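GTP cyclohydrolase 1 type 2 homolog (Staphylococcus aureus subsp. aureus, PDB 3LNL) is of unknown function but binds two zinc ions in each subunit of a hexameric toroid whose two entries are capped by trimers of PII-like domains. Local coordinates at residues 31-36 and 69-74; 64-69 and 99-104; 139-144 and 199-204; 152-157 and 216-221. The protein carries 2 engineered substitutions. All blocks are in the same frame, centred on the assembly; numbering follows the deposited sequence.

Contact 1: residues 31-36 and 69-74; sequences LLIGDE and HPLIFK. Engineered in segment 31-36: E36 (natural residue Gly). With ZN (zinc ion), chain F.
L32 and I33 point toward residues 69-74. L32 meets P70 and the I72 carbonyl; I33 meets the side chains of L71 and I72. L32 lies alongside P70, with the two side chains running the same way. Its CG is anti to the carbonyl carbon (chi1 -64°), and with chi2 -165° CD1 is directed at the loop. There L32 CD1 touches P70 CB at 3.6 Å. The same methyl, L32 CD1, sits 3.6 Å from I72 O, a carbonyl that accepts a hydrogen bond from N28 ND2. I33 and I72 cross at about a right angle. I33 CG1 comes within 4.0 Å of I72 CD1. The tip of I33 also reaches L71 obliquely, with I33 CD1 4.1 Å from L71 CD2. No hydrogen bond joins the two segments, so the contact is apolar packing. H69, at the start of segment 69-74, takes no part in this packing. Its side chain leaves the backbone away from segment 31-36, and H69 NE2 binds a zinc ion at 2.2 Å. L32 and I33 both face L98, a classic beta bulge. I33 and G34 pair in parallel with a strand of a second subunit, so the sheet continues across the interface. Within the chain, L32 and P70 both rest on A100 of strand 97-100, and I33 and L71 pack on L91 of helix 83-93.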
# COMPACT_ATOMS: atom_id res chain seq x y z
N LEU B 31 15.46 -26.92 -0.84
CA LEU B 31 16.74 -27.13 -0.11
C LEU B 31 17.06 -25.83 0.63
O LEU B 31 17.39 -24.86 -0.00
CB LEU B 31 17.88 -27.49 -1.07
CG LEU B 31 19.24 -27.76 -0.42
CD1 LEU B 31 19.14 -28.93 0.53
CD2 LEU B 31 20.35 -27.96 -1.49
N LEU B 32 16.91 -25.81 1.95
CA LEU B 32 17.14 -24.58 2.71
C LEU B 32 18.58 -24.50 3.17
O LEU B 32 19.15 -23.42 3.28
CB LEU B 32 16.23 -24.53 3.94
CG LEU B 32 14.70 -24.47 3.64
CD1 LEU B 32 13.85 -24.04 4.87
CD2 LEU B 32 14.44 -23.56 2.39
N ILE B 33 19.16 -25.64 3.52
CA ILE B 33 20.49 -25.69 4.06
C ILE B 33 21.13 -26.93 3.48
O ILE B 33 20.66 -28.04 3.76
CB ILE B 33 20.54 -25.79 5.60
CG1 ILE B 33 19.91 -24.59 6.28
CG2 ILE B 33 22.05 -25.89 6.06
CD1 ILE B 33 19.51 -24.77 7.73
N GLY B 34 22.21 -26.75 2.73
CA GLY B 34 22.98 -27.88 2.25
C GLY B 34 23.69 -27.68 0.93
O GLY B 34 23.95 -26.56 0.50
N ASP B 35 23.99 -28.80 0.27
CA ASP B 35 24.81 -28.85 -0.92
C ASP B 35 24.19 -29.86 -1.89
O ASP B 35 24.12 -31.05 -1.59
CB ASP B 35 26.20 -29.31 -0.51
CG ASP B 35 27.17 -29.28 -1.64
OD1 ASP B 35 26.77 -29.21 -2.82
OD2 ASP B 35 28.38 -29.20 -1.33
N GLU B 36 23.75 -29.37 -3.05
CA GLU B 36 23.10 -30.20 -4.09
C GLU B 36 23.98 -31.37 -4.56
O GLU B 36 23.48 -32.42 -5.00
CB GLU B 36 22.79 -29.31 -5.31
CG GLU B 36 21.82 -28.13 -5.00
CD GLU B 36 20.38 -28.42 -5.31
OE1 GLU B 36 20.03 -29.52 -5.78
OE2 GLU B 36 19.55 -27.51 -5.10
N HIS B 69 7.90 -27.93 8.40
CA HIS B 69 8.05 -26.53 8.69
C HIS B 69 9.46 -26.08 8.29
O HIS B 69 10.44 -26.77 8.59
CB HIS B 69 7.80 -26.24 10.15
CG HIS B 69 6.36 -26.41 10.56
ND1 HIS B 69 6.01 -26.77 11.84
CD2 HIS B 69 5.21 -26.30 9.87
CE1 HIS B 69 4.69 -26.85 11.92
NE2 HIS B 69 4.18 -26.49 10.76
N PRO B 70 9.57 -24.92 7.66
CA PRO B 70 10.87 -24.44 7.21
C PRO B 70 11.63 -23.85 8.40
O PRO B 70 11.17 -22.94 9.09
CB PRO B 70 10.51 -23.38 6.15
CG PRO B 70 9.17 -22.94 6.49
CD PRO B 70 8.48 -24.07 7.17
N LEU B 71 12.83 -24.35 8.66
CA LEU B 71 13.61 -23.90 9.79
C LEU B 71 14.00 -22.43 9.57
O LEU B 71 14.14 -21.67 10.54
CB LEU B 71 14.86 -24.75 9.92
CG LEU B 71 15.84 -24.48 11.05
CD1 LEU B 71 15.14 -24.64 12.44
CD2 LEU B 71 17.08 -25.36 10.92
N ILE B 72 14.23 -22.07 8.32
CA ILE B 72 14.46 -20.67 7.94
C ILE B 72 13.21 -20.23 7.24
O ILE B 72 12.83 -20.83 6.23
CB ILE B 72 15.67 -20.47 7.03
CG1 ILE B 72 16.95 -20.93 7.74
CG2 ILE B 72 15.81 -18.93 6.58
CD1 ILE B 72 18.18 -21.04 6.78
N PHE B 73 12.51 -19.27 7.80
CA PHE B 73 11.28 -18.80 7.20
C PHE B 73 11.46 -17.38 6.76
O PHE B 73 11.64 -17.13 5.58
CB PHE B 73 10.08 -19.01 8.12
CG PHE B 73 8.80 -18.58 7.52
CD1 PHE B 73 8.37 -19.11 6.29
CD2 PHE B 73 8.00 -17.65 8.16
CE1 PHE B 73 7.19 -18.71 5.72
CE2 PHE B 73 6.77 -17.22 7.57
CZ PHE B 73 6.38 -17.74 6.36
N LYS B 74 11.48 -16.44 7.68
CA LYS B 74 11.88 -15.11 7.27
C LYS B 74 13.42 -15.12 7.35
O LYS B 74 14.04 -15.80 8.17
CB LYS B 74 11.19 -14.04 8.11
CG LYS B 74 9.66 -14.18 8.00
CD LYS B 74 8.91 -12.85 7.86
CE LYS B 74 7.48 -13.03 7.28
NZ LYS B 74 6.51 -13.75 8.20
ZN ZN F . 2.10 -25.94 10.17
O HOH W 1 2.96 -23.87 10.10
O HOH W 2 0.25 -24.84 9.62
O HOH W 3 2.21 -25.96 8.01

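Contact 2: residues 64-69 and 99-104; sequences TIISHH and IAMHTN. With ZN (zinc ion), chain G; ZN (zinc ion), chain F.
H68 and H69 each give NE2 to a different zinc ion, both at 2.2 Å, and water 3 bridges the two metals. D106 and E333 complete the protein ligands of the H68 zinc; H330 and E333 do so for the H69 zinc. The other nitrogen of H68 holds its ring in place: ND1 donates to M101 O at 2.9 Å. That oxygen lies in the ring plane, and the nitrogen lies on a carbonyl lone pair. H69 ND1 is likewise taken, by D48. Three backbone bonds join the parallel strands behind the site. I99 N to I65 O and M101 N to S67 O are nearly straight, S67 N to I99 O less so (154°). S67 OG donates to H69 O at 2.6 Å, from above the carbonyl plane. H102, at the N-cap position of helix 103-106, sets its edge against the face of H68 in a T-shaped pair, with planes at 65°. H102 CD2 lies over that face, offset toward the rim of the ring, 3.5 Å from H68 NE2. H102 NE2 lies near the edge of the H69 ring and is hydrogen-bonded to water 3 at 2.7 Å; H102 ND1 bonds D27. Farther along, I66 CG2 packs against M101 SD at 3.6 Å, and T64 CG2 meets I99 CD1. With ND1 of both metal ligands used in hydrogen bonds, NE2 is the nitrogen presented to the zinc. H102 acts in the second shell, probably helping to orient the bridging water and tune its ionisation.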
# COMPACT_ATOMS: atom_id res chain seq x y z
N THR B 64 20.52 -36.16 5.61
CA THR B 64 19.42 -35.42 5.00
C THR B 64 18.20 -35.46 5.90
O THR B 64 17.77 -36.57 6.33
CB THR B 64 19.08 -35.99 3.61
OG1 THR B 64 20.26 -36.00 2.81
CG2 THR B 64 17.96 -35.17 2.87
N ILE B 65 17.66 -34.26 6.17
CA ILE B 65 16.44 -34.11 6.93
C ILE B 65 15.46 -33.44 6.01
O ILE B 65 15.80 -32.43 5.39
CB ILE B 65 16.63 -33.30 8.25
CG1 ILE B 65 17.63 -34.04 9.14
CG2 ILE B 65 15.25 -33.03 9.01
CD1 ILE B 65 18.14 -33.26 10.37
N ILE B 66 14.26 -34.02 5.91
CA ILE B 66 13.14 -33.35 5.28
C ILE B 66 12.08 -32.98 6.36
O ILE B 66 11.47 -33.86 6.98
CB ILE B 66 12.44 -34.23 4.23
CG1 ILE B 66 13.40 -34.68 3.14
CG2 ILE B 66 11.26 -33.39 3.57
CD1 ILE B 66 12.80 -35.69 2.14
N SER B 67 11.88 -31.68 6.57
CA SER B 67 10.91 -31.22 7.53
C SER B 67 9.71 -30.64 6.79
O SER B 67 9.80 -30.32 5.61
CB SER B 67 11.52 -30.16 8.48
OG SER B 67 11.75 -28.92 7.79
N HIS B 68 8.58 -30.56 7.50
CA HIS B 68 7.43 -29.85 6.98
C HIS B 68 7.64 -28.35 7.17
O HIS B 68 7.63 -27.58 6.21
CB HIS B 68 6.15 -30.30 7.68
CG HIS B 68 4.92 -29.65 7.15
ND1 HIS B 68 4.67 -29.50 5.81
CD2 HIS B 68 3.86 -29.11 7.79
CE1 HIS B 68 3.48 -28.95 5.64
NE2 HIS B 68 3.01 -28.60 6.82
N HIS B 69 7.90 -27.93 8.40
CA HIS B 69 8.05 -26.53 8.69
C HIS B 69 9.46 -26.08 8.29
O HIS B 69 10.44 -26.77 8.59
CB HIS B 69 7.80 -26.24 10.15
CG HIS B 69 6.36 -26.41 10.56
ND1 HIS B 69 6.01 -26.77 11.84
CD2 HIS B 69 5.21 -26.30 9.87
CE1 HIS B 69 4.69 -26.85 11.92
NE2 HIS B 69 4.18 -26.49 10.76
N ILE B 99 15.85 -30.04 3.84
CA ILE B 99 14.86 -29.67 2.82
C ILE B 99 13.51 -29.45 3.51
O ILE B 99 13.14 -30.22 4.39
CB ILE B 99 14.71 -30.85 1.79
CG1 ILE B 99 16.04 -31.07 1.03
CG2 ILE B 99 13.45 -30.66 0.87
CD1 ILE B 99 16.15 -32.52 0.33
N ALA B 100 12.81 -28.40 3.12
CA ALA B 100 11.51 -28.12 3.65
C ALA B 100 10.47 -28.42 2.56
O ALA B 100 10.51 -27.86 1.44
CB ALA B 100 11.36 -26.63 4.07
N MET B 101 9.53 -29.28 2.91
CA MET B 101 8.35 -29.54 2.08
C MET B 101 7.18 -29.02 2.87
O MET B 101 6.54 -29.79 3.65
CB MET B 101 8.25 -31.05 1.77
CG MET B 101 9.39 -31.55 0.82
SD MET B 101 9.20 -33.32 0.57
CE MET B 101 7.92 -33.31 -0.72
N HIS B 102 6.91 -27.71 2.70
CA HIS B 102 5.96 -27.03 3.55
C HIS B 102 4.59 -26.94 2.90
O HIS B 102 3.93 -27.98 2.76
CB HIS B 102 6.48 -25.69 4.03
CG HIS B 102 5.66 -25.11 5.13
ND1 HIS B 102 5.44 -23.75 5.27
CD2 HIS B 102 4.95 -25.72 6.11
CE1 HIS B 102 4.66 -23.55 6.32
NE2 HIS B 102 4.33 -24.73 6.84
N THR B 103 4.16 -25.76 2.43
CA THR B 103 2.79 -25.67 1.95
C THR B 103 2.57 -26.52 0.67
O THR B 103 1.46 -26.92 0.45
CB THR B 103 2.27 -24.23 1.78
OG1 THR B 103 3.09 -23.52 0.86
CG2 THR B 103 2.20 -23.50 3.16
N ASN B 104 3.60 -26.82 -0.14
CA ASN B 104 3.44 -27.86 -1.18
C ASN B 104 2.91 -29.20 -0.66
O ASN B 104 2.09 -29.87 -1.30
CB ASN B 104 4.67 -28.04 -2.12
CG ASN B 104 5.96 -28.29 -1.37
OD1 ASN B 104 6.20 -27.71 -0.29
ND2 ASN B 104 6.80 -29.18 -1.93
ZN ZN G . 1.11 -27.52 7.18
ZN ZN F . 2.10 -25.94 10.17
O HOH W 3 2.21 -25.96 8.01
O HOH W 1 2.96 -23.87 10.10
O HOH W 2 0.25 -24.84 9.62
O HOH W 4 -0.43 -26.09 7.80

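Contact 3: residues 139-144 and 199-204; sequences QTYIPK and EVKIEF
Strands 125-142 and 197-207 are antiparallel neighbours in the sheet of the PII-like domain, which bulges out between the two NIF3 domains. T140 with I202 and I142 with V200 are hydrogen-bonded pairs; Q139 with E203 and Y141 with K201 are non-hydrogen-bonded pairs. Each hydrogen-bonded pair makes two backbone bonds. The shortest is V200 N to I142 O, 2.7 Å, with the nitrogen above the carbonyl plane. On the face of Q139, Y141, K201 and E203, K201 leaves the backbone with CG anti to N (chi1 179°). Its chain runs beside the Y141 ring, with K201 CG 3.4 Å from Y141 CE2. It is extended as far as CE, then bent at chi4, which brings NZ to Q139 and E203. K201 NZ donates to Q139 OE1 at 2.8 Å, from well above the amide carbonyl plane. It also forms a salt bridge with E203 OE1, 2.8 Å away, again from above the acceptor plane. The other face, of T140, I142, V200 and I202, is largely apolar. I142 CG2 presses on I202 CD1 at 3.4 Å, tighter than usual for two carbons. Past the paired residues, K144 CD meets V200 CG2 at 3.5 Å. Y141 OH hydrogen-bonds K137 and E203 of a neighbouring subunit. The two faces thus differ in chemistry. One turns its aliphatic side chains to V147 of helix 147-156. The other buries a lysine whose charge E203 probably balances, though E203 OE2 also bonds Y141 OH of another neighbouring subunit, so the carboxylate is shared.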
# COMPACT_ATOMS: atom_id res chain seq x y z
N GLN B 139 -3.93 -22.14 -31.26
CA GLN B 139 -4.69 -22.27 -32.50
C GLN B 139 -3.84 -21.74 -33.65
O GLN B 139 -3.44 -20.58 -33.66
CB GLN B 139 -6.01 -21.48 -32.43
CG GLN B 139 -7.00 -22.09 -31.42
CD GLN B 139 -8.35 -21.35 -31.33
OE1 GLN B 139 -9.37 -21.98 -31.03
NE2 GLN B 139 -8.34 -20.04 -31.55
N THR B 140 -3.56 -22.61 -34.61
CA THR B 140 -2.95 -22.18 -35.87
C THR B 140 -3.85 -22.57 -37.06
O THR B 140 -4.69 -23.47 -36.97
CB THR B 140 -1.52 -22.76 -36.09
OG1 THR B 140 -0.79 -22.79 -34.85
CG2 THR B 140 -0.75 -21.90 -37.06
N TYR B 141 -3.67 -21.84 -38.16
CA TYR B 141 -4.42 -22.04 -39.39
C TYR B 141 -3.42 -22.42 -40.49
O TYR B 141 -2.40 -21.75 -40.66
CB TYR B 141 -5.17 -20.76 -39.72
CG TYR B 141 -6.10 -20.35 -38.60
CD1 TYR B 141 -5.63 -19.65 -37.49
CD2 TYR B 141 -7.46 -20.71 -38.62
CE1 TYR B 141 -6.48 -19.30 -36.45
CE2 TYR B 141 -8.31 -20.35 -37.59
CZ TYR B 141 -7.81 -19.65 -36.50
OH TYR B 141 -8.66 -19.30 -35.47
N ILE B 142 -3.73 -23.50 -41.22
CA ILE B 142 -2.76 -24.13 -42.14
C ILE B 142 -3.44 -24.92 -43.30
O ILE B 142 -4.43 -25.62 -43.07
CB ILE B 142 -1.78 -25.05 -41.32
CG1 ILE B 142 -0.50 -25.33 -42.10
CG2 ILE B 142 -2.48 -26.34 -40.87
CD1 ILE B 142 0.58 -26.01 -41.29
N PRO B 143 -2.92 -24.81 -44.54
CA PRO B 143 -3.51 -25.58 -45.64
C PRO B 143 -3.45 -27.10 -45.44
O PRO B 143 -2.51 -27.60 -44.82
CB PRO B 143 -2.68 -25.15 -46.85
CG PRO B 143 -2.15 -23.82 -46.48
CD PRO B 143 -1.87 -23.90 -45.03
N LYS B 144 -4.46 -27.81 -45.95
CA LYS B 144 -4.64 -29.25 -45.66
C LYS B 144 -3.41 -30.11 -45.99
O LYS B 144 -3.05 -31.01 -45.22
CB LYS B 144 -5.87 -29.80 -46.40
CG LYS B 144 -6.22 -31.26 -46.07
CD LYS B 144 -6.89 -31.40 -44.71
CE LYS B 144 -6.66 -32.78 -44.09
NZ LYS B 144 -5.27 -32.93 -43.53
N GLU B 199 -8.55 -23.63 -45.34
CA GLU B 199 -7.56 -23.88 -44.29
C GLU B 199 -8.03 -24.91 -43.27
O GLU B 199 -9.22 -25.17 -43.11
CB GLU B 199 -7.20 -22.58 -43.57
CG GLU B 199 -7.03 -21.41 -44.51
CD GLU B 199 -6.23 -20.28 -43.90
OE1 GLU B 199 -6.65 -19.74 -42.86
OE2 GLU B 199 -5.18 -19.95 -44.48
N VAL B 200 -7.05 -25.49 -42.58
CA VAL B 200 -7.29 -26.34 -41.43
C VAL B 200 -6.83 -25.57 -40.18
O VAL B 200 -5.66 -25.17 -40.06
CB VAL B 200 -6.56 -27.70 -41.53
CG1 VAL B 200 -6.77 -28.50 -40.27
CG2 VAL B 200 -7.06 -28.48 -42.74
N LYS B 201 -7.79 -25.36 -39.28
CA LYS B 201 -7.52 -24.80 -37.97
C LYS B 201 -7.16 -25.96 -37.04
O LYS B 201 -8.02 -26.78 -36.66
CB LYS B 201 -8.75 -24.04 -37.46
CG LYS B 201 -8.60 -23.42 -36.07
CD LYS B 201 -9.94 -22.89 -35.53
CE LYS B 201 -9.77 -22.45 -34.09
NZ LYS B 201 -10.99 -22.66 -33.25
N ILE B 202 -5.89 -26.04 -36.69
CA ILE B 202 -5.40 -27.07 -35.77
C ILE B 202 -5.29 -26.47 -34.36
O ILE B 202 -4.87 -25.33 -34.20
CB ILE B 202 -4.03 -27.61 -36.20
CG1 ILE B 202 -3.95 -27.77 -37.73
CG2 ILE B 202 -3.74 -28.96 -35.52
CD1 ILE B 202 -2.65 -28.45 -38.25
N GLU B 203 -5.70 -27.24 -33.36
CA GLU B 203 -5.66 -26.81 -31.95
C GLU B 203 -4.91 -27.82 -31.07
O GLU B 203 -4.91 -29.03 -31.32
CB GLU B 203 -7.07 -26.62 -31.38
CG GLU B 203 -8.06 -25.89 -32.31
CD GLU B 203 -9.47 -25.79 -31.72
OE1 GLU B 203 -10.36 -25.19 -32.37
OE2 GLU B 203 -9.71 -26.31 -30.60
N PHE B 204 -4.27 -27.31 -30.03
CA PHE B 204 -3.66 -28.16 -29.02
C PHE B 204 -3.39 -27.36 -27.75
O PHE B 204 -3.52 -26.12 -27.73
CB PHE B 204 -2.38 -28.83 -29.55
CG PHE B 204 -1.33 -27.86 -30.00
CD1 PHE B 204 -0.27 -27.52 -29.16
CD2 PHE B 204 -1.39 -27.29 -31.27
CE1 PHE B 204 0.72 -26.64 -29.58
CE2 PHE B 204 -0.41 -26.42 -31.69
CZ PHE B 204 0.65 -26.09 -30.84

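Contact 4: residues 152-157 and 216-221; sequences DKLSEN and QLIKQY
The Y221 ring lies against the aliphatic chain of K153 in a CH-pi contact. K153 CD is 3.9 Å from the ring centroid and over the face, displaced toward the CE1 side, where it approaches Y221 CE1 to 3.5 Å. K153 and Y221 cross at about a right angle, with the lysine methylenes over the ring face. Q220 CG covers the opposite face of Y221, over its centre. The phenol end meets N157, the first residue past helix 147-156. N157 ND2 gives Y221 OH a weak hydrogen bond, 3.2 Å long and bent, with the amide and ring planes only 15° apart. The same ND2 donates to K153 O at 2.9 Å. K153 O also accepts from N157 N, so the N157 amide is fixed to the last turn of its own helix. Beside this polar corner is apolar packing. L217 CD1 touches N157 CB at 3.7 Å. L154 and L217 slide past each other in opposite directions, with L154 CD2 3.8 Å from L217 CB. L159 packs on both leucines. These are the two helices of the PII-like domain, 147-156 and 211-221, packed side by side on its sheet, where I218 touches V138 and T140. The two segments run at 145° to each other, and their axes approach to 10.2 Å. Apolar packing carries most of the joint. The bond to Y221 OH is weak and probably contributes little beside it. The K153 ammonium end leads away from the ring, where it makes a long salt bridge to E156.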
# COMPACT_ATOMS: atom_id res chain seq x y z
N ASP B 152 3.88 -33.22 -37.33
CA ASP B 152 5.03 -34.08 -37.01
C ASP B 152 6.22 -33.31 -36.43
O ASP B 152 6.89 -33.79 -35.52
CB ASP B 152 5.53 -34.83 -38.26
CG ASP B 152 4.52 -35.84 -38.80
OD1 ASP B 152 3.71 -36.41 -38.02
OD2 ASP B 152 4.55 -36.08 -40.02
N LYS B 153 6.50 -32.14 -37.00
CA LYS B 153 7.61 -31.31 -36.54
C LYS B 153 7.33 -30.70 -35.17
O LYS B 153 8.21 -30.67 -34.30
CB LYS B 153 7.92 -30.20 -37.55
CG LYS B 153 8.91 -30.61 -38.61
CD LYS B 153 10.32 -30.75 -38.02
CE LYS B 153 11.41 -30.76 -39.09
NZ LYS B 153 11.50 -32.06 -39.81
N LEU B 154 6.11 -30.22 -34.96
CA LEU B 154 5.72 -29.72 -33.64
C LEU B 154 5.80 -30.86 -32.63
O LEU B 154 6.23 -30.65 -31.48
CB LEU B 154 4.33 -29.08 -33.67
CG LEU B 154 4.19 -27.79 -34.48
CD1 LEU B 154 2.75 -27.34 -34.47
CD2 LEU B 154 5.10 -26.68 -33.94
N SER B 155 5.43 -32.07 -33.06
CA SER B 155 5.38 -33.24 -32.18
C SER B 155 6.78 -33.85 -31.95
O SER B 155 7.10 -34.31 -30.86
CB SER B 155 4.45 -34.30 -32.76
OG SER B 155 4.01 -35.16 -31.73
N GLU B 156 7.58 -33.86 -33.01
CA GLU B 156 9.00 -34.16 -32.91
C GLU B 156 9.69 -33.28 -31.87
O GLU B 156 10.60 -33.71 -31.18
CB GLU B 156 9.69 -33.96 -34.25
CG GLU B 156 9.60 -35.16 -35.18
CD GLU B 156 10.37 -34.93 -36.45
OE1 GLU B 156 10.87 -33.81 -36.64
OE2 GLU B 156 10.49 -35.87 -37.25
N ASN B 157 9.23 -32.03 -31.75
CA ASN B 157 9.82 -31.10 -30.80
C ASN B 157 9.07 -31.02 -29.47
O ASN B 157 9.29 -30.11 -28.68
CB ASN B 157 10.01 -29.73 -31.47
CG ASN B 157 11.13 -29.75 -32.48
OD1 ASN B 157 12.29 -29.94 -32.12
ND2 ASN B 157 10.79 -29.57 -33.76
N GLN B 216 8.16 -19.93 -31.08
CA GLN B 216 9.39 -20.24 -31.81
C GLN B 216 9.12 -21.37 -32.82
O GLN B 216 9.28 -21.19 -34.03
CB GLN B 216 10.53 -20.62 -30.85
N LEU B 217 8.67 -22.51 -32.30
CA LEU B 217 8.41 -23.67 -33.15
C LEU B 217 7.37 -23.40 -34.25
O LEU B 217 7.55 -23.84 -35.39
CB LEU B 217 7.99 -24.88 -32.31
CG LEU B 217 9.05 -25.45 -31.38
CD1 LEU B 217 8.41 -26.54 -30.55
CD2 LEU B 217 10.29 -25.99 -32.15
N ILE B 218 6.30 -22.68 -33.91
CA ILE B 218 5.24 -22.42 -34.90
C ILE B 218 5.79 -21.57 -36.05
O ILE B 218 5.69 -21.96 -37.21
CB ILE B 218 4.00 -21.73 -34.28
CG1 ILE B 218 3.18 -22.72 -33.45
CG2 ILE B 218 3.10 -21.16 -35.37
CD1 ILE B 218 2.05 -22.04 -32.69
N LYS B 219 6.37 -20.42 -35.71
CA LYS B 219 7.01 -19.53 -36.70
C LYS B 219 8.01 -20.28 -37.58
O LYS B 219 8.06 -20.06 -38.79
CB LYS B 219 7.69 -18.34 -36.02
CG LYS B 219 6.73 -17.24 -35.64
CD LYS B 219 7.46 -16.04 -35.07
CE LYS B 219 6.50 -15.09 -34.39
NZ LYS B 219 7.06 -13.72 -34.32
N GLN B 220 8.79 -21.15 -36.96
CA GLN B 220 9.82 -21.93 -37.65
C GLN B 220 9.26 -22.91 -38.69
O GLN B 220 9.72 -22.94 -39.84
CB GLN B 220 10.67 -22.70 -36.64
CG GLN B 220 11.80 -23.50 -37.28
CD GLN B 220 12.68 -24.18 -36.27
OE1 GLN B 220 12.38 -24.23 -35.07
NE2 GLN B 220 13.79 -24.74 -36.74
N TYR B 221 8.28 -23.72 -38.29
CA TYR B 221 7.82 -24.80 -39.16
C TYR B 221 6.52 -24.52 -39.90
O TYR B 221 6.01 -25.40 -40.58
CB TYR B 221 7.70 -26.12 -38.38
CG TYR B 221 8.98 -26.56 -37.73
CD1 TYR B 221 10.07 -26.98 -38.48
CD2 TYR B 221 9.11 -26.57 -36.35
CE1 TYR B 221 11.26 -27.40 -37.87
CE2 TYR B 221 10.28 -26.98 -35.72
CZ TYR B 221 11.35 -27.39 -36.48
OH TYR B 221 12.51 -27.79 -35.84

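Overall arrangement
From the N terminus, the chain first meets contact 1, where 69-74 returns to strand 30-32, the outermost strand of its sheet within the chain, and closes a loop of 32 residues. Contact 2 opens before that loop is closed and ends after it, so the two cross. They share H69, and strands 30-32 and 97-100 are neighbours in one sheet. The chain then enters the PII-like domain. Contact 3 pairs its strands, and contact 4 packs the helix that follows each strand; these two also cross, and touch where T140 meets I218. One crossed pair lies in the N-terminal NIF3 domain and the other in the PII-like domain, with the centres of contacts 2 and 3 about 46 Å apart.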